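Long-range contact in guanidinopropionase (Pseudomonas aeruginosa, PDB 3NIQ), which hydrolyses 3-guanidinopropanoate to beta-alanine and urea, using two manganese ions in each subunit of a homohexamer: residues A34-I40 with V83-G89. Residues are numbered along the deposited sequence; the frame is centred on the assembly and turned at random.
Sequences ALQVGLI and VRVGDLG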
loop_
_atom_site.group_PDB
_atom_site.type_symbol
_atom_site.label_atom_id
_atom_site.label_comp_id
_atom_site.label_asym_id
_atom_site.label_seq_id
_atom_site.Cartn_x
_atom_site.Cartn_y
_atom_site.Cartn_z
ATOM N N ALA A 34 19.280 35.960 8.241
ATOM C CA ALA A 34 17.926 36.344 8.641
ATOM C C ALA A 34 17.395 35.490 9.807
ATOM O O ALA A 34 16.382 35.833 10.406
ATOM C CB ALA A 34 16.980 36.277 7.440
ATOM N N LEU A 35 18.094 34.396 10.145
ATOM C CA LEU A 35 17.585 33.400 11.108
ATOM C C LEU A 35 18.563 33.049 12.229
ATOM O O LEU A 35 19.770 33.151 12.054
ATOM C CB LEU A 35 17.227 32.096 10.368
ATOM C CG LEU A 35 16.218 32.231 9.235
ATOM C CD1 LEU A 35 16.132 30.942 8.424
ATOM C CD2 LEU A 35 14.879 32.634 9.813
ATOM N N GLN A 36 18.028 32.596 13.365
ATOM C CA GLN A 36 18.851 32.094 14.463
ATOM C C GLN A 36 18.924 30.572 14.449
ATOM O O GLN A 36 19.934 29.983 14.863
ATOM C CB GLN A 36 18.331 32.589 15.815
ATOM C CG GLN A 36 18.486 34.106 16.012
ATOM C CD GLN A 36 17.737 34.558 17.237
ATOM O OE1 GLN A 36 16.546 34.803 17.176
ATOM N NE2 GLN A 36 18.415 34.596 18.371
ATOM N N VAL A 37 17.852 29.943 13.964
ATOM C CA VAL A 37 17.831 28.494 13.726
ATOM C C VAL A 37 17.308 28.287 12.298
ATOM O O VAL A 37 16.191 28.707 11.968
ATOM C CB VAL A 37 16.946 27.748 14.760
ATOM C CG1 VAL A 37 16.810 26.250 14.423
ATOM C CG2 VAL A 37 17.484 27.933 16.177
ATOM N N GLY A 38 18.114 27.642 11.463
ATOM C CA GLY A 38 17.734 27.340 10.073
ATOM C C GLY A 38 17.301 25.902 9.892
ATOM O O GLY A 38 18.013 24.986 10.305
ATOM N N LEU A 39 16.131 25.708 9.290
ATOM C CA LEU A 39 15.604 24.381 9.004
ATOM C C LEU A 39 15.965 24.036 7.584
ATOM O O LEU A 39 15.569 24.720 6.644
ATOM C CB LEU A 39 14.082 24.297 9.217
ATOM C CG LEU A 39 13.516 24.921 10.498
ATOM C CD1 LEU A 39 11.999 24.636 10.628
ATOM C CD2 LEU A 39 14.260 24.477 11.762
ATOM N N ILE A 40 16.778 23.000 7.438
ATOM C CA ILE A 40 17.414 22.727 6.159
ATOM C C ILE A 40 17.198 21.297 5.726
ATOM O O ILE A 40 17.357 20.360 6.522
ATOM C CB ILE A 40 18.950 22.983 6.238
ATOM C CG1 ILE A 40 19.247 24.425 6.687
ATOM C CG2 ILE A 40 19.604 22.715 4.861
ATOM C CD1 ILE A 40 20.578 24.537 7.560
ATOM N N VAL A 83 13.072 32.543 19.359
ATOM C CA VAL A 83 14.102 32.938 18.377
ATOM C C VAL A 83 13.527 32.956 16.971
ATOM O O VAL A 83 12.374 32.555 16.760
ATOM C CB VAL A 83 15.332 31.974 18.403
ATOM C CG1 VAL A 83 15.875 31.826 19.819
ATOM C CG2 VAL A 83 14.961 30.599 17.828
ATOM N N ARG A 84 14.320 33.427 16.012
ATOM C CA ARG A 84 13.909 33.443 14.619
ATOM C C ARG A 84 14.214 32.110 13.927
ATOM O O ARG A 84 15.384 31.704 13.804
ATOM C CB ARG A 84 14.592 34.589 13.881
ATOM C CG ARG A 84 14.294 35.980 14.483
ATOM C CD ARG A 84 15.127 37.061 13.791
ATOM N NE ARG A 84 14.957 36.968 12.340
ATOM C CZ ARG A 84 14.007 37.588 11.638
ATOM N NH1 ARG A 84 13.132 38.386 12.250
ATOM N NH2 ARG A 84 13.951 37.425 10.315
ATOM N N VAL A 85 13.147 31.452 13.477
ATOM C CA VAL A 85 13.208 30.142 12.814
ATOM C C VAL A 85 12.644 30.267 11.405
ATOM O O VAL A 85 11.655 30.982 11.167
ATOM C CB VAL A 85 12.405 29.065 13.595
ATOM C CG1 VAL A 85 12.735 27.645 13.080
ATOM C CG2 VAL A 85 12.717 29.143 15.085
ATOM N N GLY A 86 13.271 29.580 10.459
ATOM C CA GLY A 86 12.806 29.632 9.080
ATOM C C GLY A 86 13.193 28.418 8.270
ATOM O O GLY A 86 14.078 27.654 8.671
ATOM N N ASP A 87 12.520 28.236 7.135
ATOM C CA ASP A 87 12.855 27.164 6.189
ATOM C C ASP A 87 13.901 27.727 5.248
ATOM O O ASP A 87 13.616 28.579 4.411
ATOM C CB ASP A 87 11.603 26.663 5.430
ATOM C CG ASP A 87 11.883 25.433 4.555
ATOM O OD1 ASP A 87 13.013 25.294 4.061
ATOM O OD2 ASP A 87 10.967 24.604 4.347
ATOM N N LEU A 88 15.130 27.266 5.420
ATOM C CA LEU A 88 16.250 27.730 4.639
ATOM C C LEU A 88 16.386 26.985 3.314
ATOM O O LEU A 88 17.384 27.115 2.629
ATOM C CB LEU A 88 17.543 27.586 5.461
ATOM C CG LEU A 88 18.188 28.843 6.028
ATOM C CD1 LEU A 88 19.524 28.464 6.661
ATOM C CD2 LEU A 88 18.384 29.964 4.949
ATOM N N GLY A 89 15.381 26.203 2.938
ATOM C CA GLY A 89 15.447 25.496 1.661
ATOM C C GLY A 89 16.312 24.246 1.797
ATOM O O GLY A 89 16.520 23.738 2.916
#
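Two parallel strands are stitched together here by a ladder of backbone hydrogen bonds that side chains extend at its N-terminal end. Arg-84 O takes two amides, Gln-36 N at 2.8 Å and Val-37 N at 3.0 Å; Leu-39 N then donates to Gly-86 O (2.9 Å) and Leu-88 N to Leu-39 O (2.9 Å), while Gly-86 N reaches Val-37 O only weakly (3.4 Å). Ahead of the ladder, Gln-36 OE1 accepts from Arg-84 N (2.9 Å), and the Arg-84 guanidinium grips Ala-34 O through NE (2.7 Å) and NH2 (2.9 Å). Asp-87 OD1 closes an Asx turn on Gly-89 N (2.8 Å); Asp-87 OD2 forms a salt bridge with Arg-62 and accepts from Phe-23 N. Lacking side chains, Gly-38 and Gly-86 let Leu-88 and Leu-35 lie over them. Within this chain, strand 85-90 is the outermost on this side of the arginase-fold sheet, with 37-42 between it and 118-123; Val-37, Leu-39 and Val-85 face helix 294-317, whereas Ile-40 and Leu-88 pack on helix 98-114.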